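PDB 2QGH: diaminopimelate decarboxylase from Helicobacter pylori, which catalyses the pyridoxal-5'-phosphate-dependent decarboxylation of meso-diaminopimelate to L-lysine, the final step of bacterial lysine biosynthesis. Local coordinates for residues E26-Q29 and P34-L37; Y38-I43 and K401-R406; W190-A195 and L233-R238; F204-Q209 and E214-A219; F240-G245 and Y259-G264. All blocks are in the same frame, centred on the assembly; numbering follows the deposited sequence.

The five contacts divide between the two domains. Contacts 1 and 2 lie at the mixed beta sheet, contact 2 where strand 35-39, used by both, passes into helix 40-52; their centres are 12 Å apart, and Leu-27 CD1 lies 3.6 Å from Ile-402 CG2. Contacts 3, 4 and 5 lie in the eight-stranded barrel. Contacts 4 and 5, centres 9 Å apart, both touch the cofactor, and their segments are joined by a probable hydrogen bond of 3.0 Å from Phe-204 N to Asp-241 O. Contact 3 is remote from the cofactor, its centre 26 Å from that of contact 4, although its second segment leads into strand 239-241. Contacts 1 and 3 mark the extremes, centres 53 Å apart.

Contact 1: residues E26-Q29 and P34-L37; sequences ELFQ and PFYL
Phe-35, the first strand residue to meet the helix, points its side chain at Leu-27 and Phe-28. Its CG stands between the backbone N and the carbonyl carbon (chi1 55°), which directs the ring toward Phe-28. The far end of the ring does the touching: Phe-35 CZ comes within 3.9 Å of Phe-28 CE2, reaching the Phe-28 ring at its edge and near its plane, and the two side chains cross at about a right angle. The same CZ lies 4.3 Å from Leu-27 CG, so one ring carbon touches both helix residues. Phe-28 is partly exposed, and its ring also takes part in a cation-pi contact with Lys-369. Tyr-36 points to the other side of the sheet, where its hydroxyl bonds to Asp-315 O. Leu-37 returns to the helix side and meets Leu-27 tip to tip, CD2 to CD2 at 3.9 Å; branched aliphatic ends suit such a junction because they fill space without needing polar partners. Helix 24-30 thus packs on part of one face of the mixed sheet, over strands 35-39, 289-299 and 393-397, the first antiparallel to the second and parallel to the third; Leu-395 touches Leu-27, Phe-35 and Leu-37.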
# COMPACT_ATOMS: atom_id res chain seq x y z
N GLU A 26 -19.18 -7.43 24.54
CA GLU A 26 -20.20 -6.53 24.02
C GLU A 26 -19.74 -6.05 22.65
O GLU A 26 -20.53 -5.93 21.72
CB GLU A 26 -20.40 -5.32 24.94
CG GLU A 26 -21.51 -4.39 24.45
CD GLU A 26 -21.66 -3.13 25.28
OE1 GLU A 26 -21.67 -3.24 26.53
OE2 GLU A 26 -21.78 -2.03 24.69
N LEU A 27 -18.44 -5.79 22.56
CA LEU A 27 -17.83 -5.30 21.33
C LEU A 27 -18.03 -6.26 20.16
O LEU A 27 -18.59 -5.88 19.13
CB LEU A 27 -16.34 -5.06 21.58
CG LEU A 27 -15.60 -4.15 20.59
CD1 LEU A 27 -16.35 -2.83 20.44
CD2 LEU A 27 -14.19 -3.90 21.08
N PHE A 28 -17.59 -7.50 20.32
CA PHE A 28 -17.72 -8.50 19.26
C PHE A 28 -19.17 -8.83 18.91
O PHE A 28 -19.44 -9.48 17.89
CB PHE A 28 -16.97 -9.76 19.68
CG PHE A 28 -15.48 -9.60 19.70
CD1 PHE A 28 -14.70 -10.39 20.53
CD2 PHE A 28 -14.86 -8.66 18.88
CE1 PHE A 28 -13.31 -10.24 20.56
CE2 PHE A 28 -13.48 -8.51 18.89
CZ PHE A 28 -12.70 -9.30 19.73
N GLN A 29 -20.10 -8.38 19.74
CA GLN A 29 -21.50 -8.65 19.49
C GLN A 29 -22.11 -7.62 18.54
O GLN A 29 -22.99 -7.95 17.75
CB GLN A 29 -22.28 -8.65 20.81
CG GLN A 29 -23.76 -8.99 20.65
CD GLN A 29 -23.98 -10.41 20.18
OE1 GLN A 29 -23.81 -11.36 20.94
NE2 GLN A 29 -24.35 -10.56 18.92
N PRO A 34 -12.50 -7.56 10.41
CA PRO A 34 -11.43 -7.02 11.26
C PRO A 34 -11.63 -5.51 11.40
O PRO A 34 -12.29 -4.88 10.57
CB PRO A 34 -10.17 -7.36 10.49
CG PRO A 34 -10.62 -7.13 9.05
CD PRO A 34 -12.01 -7.76 9.03
N PHE A 35 -11.08 -4.93 12.45
CA PHE A 35 -11.22 -3.49 12.62
C PHE A 35 -10.10 -2.90 13.44
O PHE A 35 -9.35 -3.62 14.10
CB PHE A 35 -12.57 -3.14 13.24
CG PHE A 35 -12.86 -3.83 14.55
CD1 PHE A 35 -13.63 -4.99 14.59
CD2 PHE A 35 -12.40 -3.30 15.76
CE1 PHE A 35 -13.95 -5.60 15.80
CE2 PHE A 35 -12.71 -3.91 16.97
CZ PHE A 35 -13.49 -5.06 17.00
N TYR A 36 -9.97 -1.59 13.37
CA TYR A 36 -8.97 -0.90 14.16
C TYR A 36 -9.65 -0.40 15.43
O TYR A 36 -10.77 0.11 15.38
CB TYR A 36 -8.40 0.28 13.37
CG TYR A 36 -7.33 -0.12 12.36
CD1 TYR A 36 -6.03 -0.40 12.78
CD2 TYR A 36 -7.62 -0.19 11.00
CE1 TYR A 36 -5.04 -0.73 11.87
CE2 TYR A 36 -6.63 -0.53 10.07
CZ TYR A 36 -5.34 -0.79 10.52
OH TYR A 36 -4.34 -1.10 9.62
N LEU A 37 -8.98 -0.57 16.57
CA LEU A 37 -9.51 -0.10 17.86
C LEU A 37 -8.46 0.79 18.52
O LEU A 37 -7.31 0.39 18.71
CB LEU A 37 -9.82 -1.29 18.78
CG LEU A 37 -10.46 -0.97 20.14
CD1 LEU A 37 -11.81 -0.30 19.94
CD2 LEU A 37 -10.61 -2.26 20.93

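Contact 2: residues Y38-I43 and K401-R406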
# COMPACT_ATOMS: atom_id res chain seq x y z
N TYR A 38 -8.87 2.01 18.88
CA TYR A 38 -7.95 2.97 19.50
C TYR A 38 -8.28 3.35 20.93
O TYR A 38 -9.40 3.79 21.22
CB TYR A 38 -7.88 4.26 18.68
CG TYR A 38 -7.46 4.07 17.24
CD1 TYR A 38 -8.39 3.71 16.26
CD2 TYR A 38 -6.13 4.23 16.86
CE1 TYR A 38 -7.99 3.52 14.94
CE2 TYR A 38 -5.72 4.04 15.56
CZ TYR A 38 -6.65 3.68 14.60
OH TYR A 38 -6.23 3.48 13.30
N ASP A 39 -7.31 3.20 21.82
CA ASP A 39 -7.47 3.60 23.22
C ASP A 39 -7.04 5.06 23.20
O ASP A 39 -5.84 5.35 23.20
CB ASP A 39 -6.53 2.81 24.14
CG ASP A 39 -6.80 3.07 25.61
OD1 ASP A 39 -7.24 4.19 25.96
OD2 ASP A 39 -6.57 2.16 26.42
N PHE A 40 -8.00 5.96 23.17
CA PHE A 40 -7.70 7.38 23.10
C PHE A 40 -6.88 7.96 24.26
O PHE A 40 -6.11 8.90 24.05
CB PHE A 40 -9.01 8.15 22.89
CG PHE A 40 -9.36 8.37 21.43
CD1 PHE A 40 -8.87 7.53 20.44
CD2 PHE A 40 -10.21 9.41 21.05
CE1 PHE A 40 -9.22 7.71 19.10
CE2 PHE A 40 -10.56 9.61 19.71
CZ PHE A 40 -10.06 8.75 18.73
N ASP A 41 -7.03 7.40 25.46
CA ASP A 41 -6.27 7.89 26.61
C ASP A 41 -4.78 7.84 26.34
O ASP A 41 -4.04 8.75 26.72
CB ASP A 41 -6.56 7.05 27.86
CG ASP A 41 -7.88 7.40 28.51
OD1 ASP A 41 -8.35 8.55 28.34
OD2 ASP A 41 -8.45 6.53 29.20
N LYS A 42 -4.34 6.76 25.71
CA LYS A 42 -2.93 6.61 25.40
C LYS A 42 -2.46 7.70 24.45
O LYS A 42 -1.29 8.08 24.47
CB LYS A 42 -2.68 5.23 24.82
CG LYS A 42 -2.97 4.10 25.80
CD LYS A 42 -2.65 2.76 25.19
CE LYS A 42 -3.01 1.63 26.12
NZ LYS A 42 -2.58 0.33 25.54
N ILE A 43 -3.36 8.19 23.60
CA ILE A 43 -3.02 9.24 22.65
C ILE A 43 -2.89 10.56 23.39
O ILE A 43 -1.98 11.35 23.13
CB ILE A 43 -4.10 9.38 21.56
CG1 ILE A 43 -4.19 8.10 20.73
CG2 ILE A 43 -3.78 10.56 20.66
CD1 ILE A 43 -5.27 8.10 19.68
N LYS A 401 -16.52 3.99 26.99
CA LYS A 401 -17.31 4.36 25.82
C LYS A 401 -16.68 3.86 24.52
O LYS A 401 -15.50 4.10 24.26
CB LYS A 401 -17.46 5.88 25.74
CG LYS A 401 -18.33 6.50 26.82
CD LYS A 401 -19.80 6.17 26.63
CE LYS A 401 -20.68 7.14 27.40
NZ LYS A 401 -20.43 8.55 26.96
N ILE A 402 -17.46 3.15 23.71
CA ILE A 402 -16.98 2.64 22.43
C ILE A 402 -17.79 3.27 21.33
O ILE A 402 -18.99 3.05 21.24
CB ILE A 402 -17.14 1.11 22.32
CG1 ILE A 402 -16.11 0.40 23.20
CG2 ILE A 402 -17.00 0.67 20.86
CD1 ILE A 402 -14.70 0.47 22.69
N ARG A 403 -17.14 4.06 20.48
CA ARG A 403 -17.83 4.72 19.38
C ARG A 403 -17.03 4.58 18.07
O ARG A 403 -15.81 4.45 18.08
CB ARG A 403 -18.05 6.19 19.70
CG ARG A 403 -16.80 7.03 19.67
CD ARG A 403 -16.96 8.28 20.51
NE ARG A 403 -15.83 9.19 20.36
CZ ARG A 403 -15.63 9.95 19.30
NH1 ARG A 403 -14.58 10.75 19.24
NH2 ARG A 403 -16.50 9.93 18.29
N VAL A 404 -17.75 4.59 16.95
CA VAL A 404 -17.15 4.47 15.63
C VAL A 404 -16.54 5.79 15.19
O VAL A 404 -17.19 6.84 15.25
CB VAL A 404 -18.21 4.01 14.58
CG1 VAL A 404 -19.56 4.61 14.91
CG2 VAL A 404 -17.79 4.42 13.17
N ILE A 405 -15.27 5.76 14.78
CA ILE A 405 -14.60 6.96 14.31
C ILE A 405 -14.36 6.91 12.80
O ILE A 405 -13.88 7.87 12.20
CB ILE A 405 -13.29 7.26 15.09
CG1 ILE A 405 -12.34 6.07 15.05
CG2 ILE A 405 -13.63 7.61 16.54
CD1 ILE A 405 -10.99 6.37 15.70
N ARG A 406 -14.69 5.78 12.18
CA ARG A 406 -14.62 5.62 10.73
C ARG A 406 -15.50 4.43 10.35
O ARG A 406 -15.20 3.29 10.68
CB ARG A 406 -13.20 5.37 10.19
CG ARG A 406 -13.20 5.36 8.66
CD ARG A 406 -11.83 5.12 8.04
NE ARG A 406 -11.41 3.72 8.16
CZ ARG A 406 -10.29 3.23 7.64
NH1 ARG A 406 -9.47 4.03 6.95
NH2 ARG A 406 -9.98 1.95 7.80
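Tyr-38 and Ile-405 bring the two backbones closest, yet their CA atoms remain 9.3 Å apart, because strand 393-397 runs between them and takes backbone hydrogen bonds from both sides. Side chains bridge the gap. Ile-405 has CG1 between its backbone N and carbonyl carbon (chi1 55°) and continues extended, which carries CD1 out toward both aromatic rings. This one methyl lies 3.8 Å from Tyr-38 CD1 and 4.0 Å from Phe-40 CZ, Tyr-38 crossing the isoleucine at about a right angle and Phe-40 meeting it from the opposite direction. The other branch, CG2, rests 4.0 Å above the plane of the Arg-403 guanidinium, toward its rim. Arg-403 NH1 also comes within 4.2 Å of Phe-40 CE2, while its charge is met by Glu-398 and its NH2 bonds to Gly-421 O of the second subunit. Tyr-38 keeps its ring in the apolar cluster and passes its hydroxyl to Glu-394, which also holds Arg-406. Asp-39 caps helix 40-52 through a weak bond to Asp-41 N. A classic beta bulge sets Ile-405 and Arg-406 opposite the single residue Glu-394, where strand 402-406 pairs with strand 393-397 of the mixed sheet, next to the start of helix 40-52.

Contact 3: residues W190-A195 and L233-R238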
# COMPACT_ATOMS: atom_id res chain seq x y z
N TRP A 190 18.69 34.33 0.28
CA TRP A 190 17.75 34.61 -0.79
C TRP A 190 16.36 34.96 -0.28
O TRP A 190 15.70 35.86 -0.81
CB TRP A 190 17.65 33.39 -1.69
CG TRP A 190 17.39 33.73 -3.10
CD1 TRP A 190 18.31 34.07 -4.05
CD2 TRP A 190 16.11 33.78 -3.75
NE1 TRP A 190 17.69 34.31 -5.25
CE2 TRP A 190 16.34 34.14 -5.09
CE3 TRP A 190 14.80 33.54 -3.32
CZ2 TRP A 190 15.31 34.27 -6.02
CZ3 TRP A 190 13.78 33.67 -4.23
CH2 TRP A 190 14.04 34.03 -5.57
N ALA A 191 15.91 34.25 0.75
CA ALA A 191 14.59 34.51 1.33
C ALA A 191 14.61 35.81 2.12
O ALA A 191 13.58 36.46 2.28
CB ALA A 191 14.17 33.34 2.23
N LYS A 192 15.78 36.19 2.62
CA LYS A 192 15.91 37.43 3.39
C LYS A 192 15.72 38.64 2.47
O LYS A 192 14.95 39.54 2.78
CB LYS A 192 17.30 37.48 4.05
CG LYS A 192 17.55 38.70 4.92
CD LYS A 192 18.96 38.63 5.51
CE LYS A 192 19.29 39.84 6.37
NZ LYS A 192 19.52 41.08 5.57
N LYS A 193 16.42 38.63 1.34
CA LYS A 193 16.35 39.72 0.35
C LYS A 193 14.94 39.87 -0.24
O LYS A 193 14.47 40.98 -0.47
CB LYS A 193 17.33 39.46 -0.80
CG LYS A 193 18.75 39.16 -0.37
CD LYS A 193 19.68 39.03 -1.59
CE LYS A 193 19.35 37.82 -2.48
NZ LYS A 193 18.06 37.94 -3.24
N SER A 194 14.29 38.74 -0.50
CA SER A 194 12.95 38.76 -1.08
C SER A 194 11.95 39.48 -0.18
O SER A 194 12.02 39.39 1.04
CB SER A 194 12.47 37.33 -1.34
OG SER A 194 11.16 37.35 -1.89
N ALA A 195 11.03 40.19 -0.81
CA ALA A 195 10.00 40.94 -0.09
C ALA A 195 8.79 40.04 0.13
O ALA A 195 7.83 40.42 0.81
CB ALA A 195 9.61 42.18 -0.89
N LEU A 233 23.98 36.52 10.38
CA LEU A 233 23.83 37.06 9.03
C LEU A 233 22.53 37.83 8.81
O LEU A 233 22.15 38.08 7.67
CB LEU A 233 23.93 35.96 7.97
CG LEU A 233 25.27 35.23 7.80
CD1 LEU A 233 25.11 34.17 6.73
CD2 LEU A 233 26.37 36.23 7.44
N GLY A 234 21.85 38.19 9.90
CA GLY A 234 20.62 38.95 9.78
C GLY A 234 19.32 38.16 9.73
O GLY A 234 18.24 38.74 9.87
N ILE A 235 19.40 36.85 9.53
CA ILE A 235 18.21 36.02 9.47
C ILE A 235 17.54 35.93 10.84
O ILE A 235 18.10 35.39 11.80
CB ILE A 235 18.54 34.61 8.96
CG1 ILE A 235 19.23 34.71 7.59
CG2 ILE A 235 17.27 33.77 8.85
CD1 ILE A 235 19.79 33.41 7.09
N ASP A 236 16.33 36.46 10.93
CA ASP A 236 15.59 36.48 12.17
C ASP A 236 14.83 35.18 12.51
O ASP A 236 13.61 35.11 12.37
CB ASP A 236 14.63 37.67 12.14
CG ASP A 236 13.89 37.85 13.44
OD1 ASP A 236 14.53 37.76 14.50
OD2 ASP A 236 12.66 38.10 13.38
N LEU A 237 15.56 34.17 12.97
CA LEU A 237 14.96 32.88 13.33
C LEU A 237 14.15 32.97 14.61
O LEU A 237 14.56 33.64 15.56
CB LEU A 237 16.04 31.82 13.51
CG LEU A 237 16.93 31.50 12.32
CD1 LEU A 237 17.99 30.50 12.76
CD2 LEU A 237 16.10 30.95 11.16
N ARG A 238 13.02 32.27 14.65
CA ARG A 238 12.15 32.26 15.82
C ARG A 238 11.85 30.83 16.25
O ARG A 238 11.44 30.60 17.39
CB ARG A 238 10.84 33.00 15.50
CG ARG A 238 11.00 34.51 15.26
CD ARG A 238 10.76 35.32 16.55
NE ARG A 238 11.33 36.67 16.53
CZ ARG A 238 11.21 37.55 17.53
NH1 ARG A 238 10.53 37.22 18.62
NH2 ARG A 238 11.78 38.73 17.47
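Lys-192, in the last turn of helix 181-193, faces the loop at Ile-235, and their CA atoms lie 6.7 Å apart without any hydrogen bond between the segments. The lysine chain runs extended as far as CE, spanning from the helix to the loop; the bend at its last torsion (chi4 -72°) turns only NZ. CE is 3.6 Å from Leu-233 O and 3.8 Å from Gly-234 C, while CD approaches Ile-235 CG1 at 4.4 Å. A long flexible side chain suits this surface position, since its aliphatic part can cover a neighbour. Gly-234, having no side chain, lets CE come so close; its positive phi (92°) is also one that glycine adopts readily. Ile-235 is buried, packing on Phe-188, Pro-199 and Leu-230. Gly-234 is the C-prime residue of a Schellman motif, with Ile-235 N bonded to Leu-230 O and Gly-234 N to Ile-231 O; it ends helix 213-232 and starts the short return to strand 239-241, a helix-to-strand connection of the beta/alpha barrel.

Contact 4: residues F204-Q209 and E214-A219. With PLP (pyridoxal-5'-phosphate), chain B; LYS (lysine), chain C.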
# COMPACT_ATOMS: atom_id res chain seq x y z
N PHE A 204 14.95 20.05 10.60
CA PHE A 204 15.64 18.83 10.22
C PHE A 204 14.87 17.61 10.71
O PHE A 204 14.20 17.65 11.75
CB PHE A 204 17.08 18.79 10.75
CG PHE A 204 17.19 18.53 12.23
CD1 PHE A 204 17.43 19.58 13.12
CD2 PHE A 204 17.09 17.24 12.74
CE1 PHE A 204 17.57 19.33 14.49
CE2 PHE A 204 17.23 16.99 14.09
CZ PHE A 204 17.47 18.04 14.97
N HIS A 205 14.96 16.54 9.94
CA HIS A 205 14.31 15.28 10.28
C HIS A 205 15.18 14.19 9.68
O HIS A 205 15.17 13.99 8.46
CB HIS A 205 12.90 15.21 9.70
CG HIS A 205 12.18 13.95 10.07
ND1 HIS A 205 11.64 13.74 11.32
CD2 HIS A 205 12.01 12.79 9.38
CE1 HIS A 205 11.17 12.51 11.39
NE2 HIS A 205 11.38 11.91 10.23
N ILE A 206 15.93 13.48 10.52
CA ILE A 206 16.85 12.45 10.04
C ILE A 206 16.34 11.02 9.86
O ILE A 206 17.07 10.18 9.32
CB ILE A 206 18.13 12.40 10.92
CG1 ILE A 206 17.77 12.07 12.37
CG2 ILE A 206 18.86 13.73 10.85
CD1 ILE A 206 18.97 11.76 13.25
N GLY A 207 15.12 10.73 10.31
CA GLY A 207 14.60 9.39 10.15
C GLY A 207 13.42 9.06 11.05
O GLY A 207 12.98 9.89 11.85
N SER A 208 12.91 7.84 10.93
CA SER A 208 11.77 7.38 11.72
C SER A 208 12.10 6.09 12.49
O SER A 208 12.98 5.33 12.10
CB SER A 208 10.56 7.15 10.82
OG SER A 208 9.41 6.83 11.58
N GLN A 209 11.36 5.85 13.57
CA GLN A 209 11.55 4.67 14.40
C GLN A 209 13.00 4.59 14.88
O GLN A 209 13.64 3.56 14.77
CB GLN A 209 11.17 3.41 13.61
CG GLN A 209 11.31 2.06 14.36
CD GLN A 209 10.61 2.04 15.70
OE1 GLN A 209 9.55 2.64 15.88
NE2 GLN A 209 11.19 1.33 16.66
N GLU A 214 21.85 9.33 19.89
CA GLU A 214 23.06 10.03 19.44
C GLU A 214 22.92 10.73 18.10
O GLU A 214 23.30 11.89 17.97
CB GLU A 214 24.26 9.08 19.39
CG GLU A 214 24.79 8.68 20.76
CD GLU A 214 26.15 8.00 20.70
OE1 GLU A 214 26.62 7.52 21.75
OE2 GLU A 214 26.76 7.96 19.60
N PRO A 215 22.37 10.04 17.08
CA PRO A 215 22.23 10.70 15.78
C PRO A 215 21.37 11.97 15.85
O PRO A 215 21.67 12.96 15.18
CB PRO A 215 21.60 9.61 14.91
CG PRO A 215 22.14 8.36 15.51
CD PRO A 215 21.99 8.62 16.99
N ILE A 216 20.32 11.93 16.65
CA ILE A 216 19.43 13.07 16.80
C ILE A 216 20.20 14.25 17.41
O ILE A 216 20.19 15.36 16.87
CB ILE A 216 18.23 12.71 17.70
CG1 ILE A 216 17.48 11.52 17.08
CG2 ILE A 216 17.29 13.90 17.85
CD1 ILE A 216 16.42 10.92 17.97
N ILE A 217 20.89 13.98 18.51
CA ILE A 217 21.69 15.00 19.19
C ILE A 217 22.76 15.58 18.27
O ILE A 217 22.95 16.79 18.21
CB ILE A 217 22.35 14.42 20.45
CG1 ILE A 217 21.27 13.93 21.41
CG2 ILE A 217 23.22 15.48 21.12
CD1 ILE A 217 20.22 14.99 21.71
N GLU A 218 23.46 14.71 17.55
CA GLU A 218 24.49 15.17 16.63
C GLU A 218 23.87 16.12 15.61
O GLU A 218 24.46 17.13 15.25
CB GLU A 218 25.15 14.00 15.91
CG GLU A 218 26.26 14.41 14.96
CD GLU A 218 26.84 13.24 14.18
OE1 GLU A 218 27.68 13.47 13.29
OE2 GLU A 218 26.45 12.08 14.46
N ALA A 219 22.66 15.80 15.16
CA ALA A 219 21.97 16.64 14.19
C ALA A 219 21.59 17.98 14.81
O ALA A 219 21.71 19.02 14.19
CB ALA A 219 20.73 15.92 13.67
N1 PLP B . 8.27 15.11 10.48
C2 PLP B . 8.69 14.84 9.16
C2A PLP B . 9.16 15.94 8.28
C3 PLP B . 8.64 13.47 8.69
O3 PLP B . 9.02 13.15 7.40
C4 PLP B . 8.18 12.45 9.53
C4A PLP B . 8.42 11.07 9.03
C5 PLP B . 7.75 12.73 10.83
C6 PLP B . 7.82 14.09 11.33
C5A PLP B . 7.03 11.82 11.73
O4P PLP B . 7.96 10.97 12.36
P PLP B . 7.54 9.92 13.29
O1P PLP B . 6.19 9.18 13.05
O2P PLP B . 7.51 10.68 14.69
O3P PLP B . 8.67 8.82 13.23
N LYS C . 5.56 4.77 6.88
CA LYS C . 6.77 4.47 7.72
C LYS C . 6.47 3.33 8.69
O LYS C . 5.43 2.67 8.50
CB LYS C . 7.19 5.74 8.48
CG LYS C . 7.67 6.86 7.57
CD LYS C . 7.73 8.20 8.28
CE LYS C . 8.24 9.27 7.31
NZ LYS C . 8.18 10.68 7.84
OXT LYS C . 7.28 3.11 9.62
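The ring of Phe-204 carries the methyl of Ala-219 over one face: CB stands 4.1 Å from the ring centroid and 29° off the normal, a CH-pi contact nearest to CE2. Next in sequence, the imidazole of His-205 is sandwiched. One face lies on the pyridine ring of the cofactor, with PLP C3 3.4 Å above its plane, and the opposite face is covered toward its rim by Gly-207 N, at 3.7 Å. With CG opposite the backbone N (chi1 -178°), His-205 carries its imidazole out to the cofactor; ND1, hydrogen-bonded to Gly-244 N, helps fix the ring's rotation. This direction change between neighbours belongs to the loop after strand 197-203 of the beta/alpha barrel: Phe-204 and Ile-206 point toward helix 213-232, His-205 toward the cofactor. Ile-206 fits its CD1 against the helix backbone, 3.5 Å from Pro-215 O and 3.8 Å from Pro-215 CB, while its CG2 lies 4.0 Å from Ala-219 CB. The small alanine leaves room for both bulky loop side chains. Beyond the almost fully extended Gly-207, Ser-208 OG donates to PLP O3P at 2.7 Å and also bonds to Arg-282 NH2, and Ser-208 CB touches CD of the bound lysine.

Contact 5: residues F240-G245 and Y259-G264. With PLP (pyridoxal-5'-phosphate), chain B.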
# COMPACT_ATOMS: atom_id res chain seq x y z
N PHE A 240 13.06 26.42 15.99
CA PHE A 240 14.08 25.40 15.78
C PHE A 240 13.29 24.08 15.76
O PHE A 240 12.82 23.61 16.81
CB PHE A 240 15.08 25.40 16.95
CG PHE A 240 16.31 24.55 16.69
CD1 PHE A 240 17.37 25.05 15.93
CD2 PHE A 240 16.41 23.26 17.20
CE1 PHE A 240 18.50 24.29 15.69
CE2 PHE A 240 17.54 22.48 16.97
CZ PHE A 240 18.59 23.00 16.21
N ASP A 241 13.13 23.50 14.58
CA ASP A 241 12.35 22.29 14.43
C ASP A 241 13.18 21.01 14.31
O ASP A 241 13.92 20.83 13.35
CB ASP A 241 11.46 22.42 13.19
CG ASP A 241 10.24 21.54 13.26
OD1 ASP A 241 10.36 20.39 13.75
OD2 ASP A 241 9.17 21.99 12.82
N VAL A 242 13.02 20.11 15.28
CA VAL A 242 13.77 18.86 15.30
C VAL A 242 13.04 17.69 14.63
O VAL A 242 13.56 16.57 14.59
CB VAL A 242 14.10 18.43 16.75
CG1 VAL A 242 14.86 19.54 17.47
CG2 VAL A 242 12.84 18.09 17.49
N GLY A 243 11.84 17.94 14.10
CA GLY A 243 11.08 16.89 13.45
C GLY A 243 10.58 15.84 14.43
O GLY A 243 10.43 16.11 15.63
N GLY A 244 10.30 14.64 13.93
CA GLY A 244 9.85 13.56 14.78
C GLY A 244 10.89 12.46 14.75
O GLY A 244 12.09 12.75 14.80
N GLY A 245 10.47 11.20 14.68
CA GLY A 245 11.43 10.12 14.60
C GLY A 245 11.65 9.21 15.79
O GLY A 245 12.29 8.17 15.64
N TYR A 259 12.88 12.62 28.63
CA TYR A 259 13.72 13.44 29.51
C TYR A 259 15.12 13.59 28.93
O TYR A 259 15.70 14.68 28.95
CB TYR A 259 13.78 12.82 30.91
CG TYR A 259 14.76 13.50 31.85
CD1 TYR A 259 16.10 13.12 31.88
CD2 TYR A 259 14.35 14.53 32.70
CE1 TYR A 259 17.02 13.76 32.72
CE2 TYR A 259 15.26 15.17 33.55
CZ TYR A 259 16.59 14.78 33.55
OH TYR A 259 17.50 15.41 34.37
N ASP A 260 15.66 12.50 28.41
CA ASP A 260 16.99 12.51 27.81
C ASP A 260 16.96 13.24 26.47
O ASP A 260 17.88 13.98 26.13
CB ASP A 260 17.49 11.08 27.64
CG ASP A 260 17.55 10.32 28.96
OD1 ASP A 260 17.53 9.07 28.95
OD2 ASP A 260 17.64 10.99 30.02
N TYR A 261 15.88 13.03 25.71
CA TYR A 261 15.69 13.66 24.41
C TYR A 261 15.70 15.17 24.56
O TYR A 261 16.46 15.88 23.88
CB TYR A 261 14.35 13.21 23.82
CG TYR A 261 13.95 13.83 22.49
CD1 TYR A 261 14.63 13.53 21.31
CD2 TYR A 261 12.80 14.63 22.40
CE1 TYR A 261 14.17 13.99 20.07
CE2 TYR A 261 12.33 15.09 21.17
CZ TYR A 261 13.02 14.76 20.00
OH TYR A 261 12.50 15.17 18.78
N ALA A 262 14.85 15.66 25.45
CA ALA A 262 14.73 17.09 25.71
C ALA A 262 16.03 17.65 26.27
O ALA A 262 16.50 18.70 25.83
CB ALA A 262 13.58 17.35 26.68
N GLN A 263 16.62 16.94 27.23
CA GLN A 263 17.87 17.40 27.83
C GLN A 263 18.92 17.57 26.73
O GLN A 263 19.61 18.58 26.67
CB GLN A 263 18.37 16.40 28.90
CG GLN A 263 19.23 17.07 29.98
CD GLN A 263 19.74 16.10 31.03
OE1 GLN A 263 20.68 15.35 30.79
NE2 GLN A 263 19.11 16.10 32.21
N GLY A 264 19.00 16.58 25.85
CA GLY A 264 19.97 16.63 24.77
C GLY A 264 19.79 17.84 23.86
O GLY A 264 20.76 18.54 23.55
N1 PLP B . 8.27 15.11 10.48
C2 PLP B . 8.69 14.84 9.16
C2A PLP B . 9.16 15.94 8.28
C3 PLP B . 8.64 13.47 8.69
O3 PLP B . 9.02 13.15 7.40
C4 PLP B . 8.18 12.45 9.53
C4A PLP B . 8.42 11.07 9.03
C5 PLP B . 7.75 12.73 10.83
C6 PLP B . 7.82 14.09 11.33
C5A PLP B . 7.03 11.82 11.73
O4P PLP B . 7.96 10.97 12.36
P PLP B . 7.54 9.92 13.29
O1P PLP B . 6.19 9.18 13.05
O2P PLP B . 7.51 10.68 14.69
O3P PLP B . 8.67 8.82 13.23
O HOH W 1 13.39 14.42 16.60
O HOH W 2 9.80 14.99 17.91
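Tyr-261 has CG opposite its backbone N (chi1 177°), which sends the phenol out from helix 258-268 to the loop, where its OH meets Val-242. The valine places CG2 on that side, CG1 lying opposite the carbonyl carbon (chi1 -55°), and the two side chains slide past each other in opposite directions. This one methyl, CG2, is pressed close to the hydroxyl, 3.2 Å from Tyr-261 OH. The contact lies in the beta-alpha-beta unit of strand 239-241, helix 258-268 and strand 275-278 of the barrel. No direct hydrogen bond links the segments; two waters do so instead. Water 1, in the plane of the tyrosine ring at its edge, accepts from Tyr-261 OH and donates to Val-242 O at 2.9 Å and to Gly-244 O at 2.8 Å. Water 2 donates to Tyr-261 OH at 2.8 Å and to Gly-243 O. An Asx turn tightens the bend, Asp-241 OD1 accepting from Gly-243 N at 2.9 Å. Gly-245 N then donates to PLP O2P at 3.0 Å, almost straight at 178°, and Gly-244, lacking a side chain, lets the cofactor lie close. The buried hydroxyl thus serves the loop carbonyls through water, which probably helps keep the Gly-245 amide aimed at the phosphate.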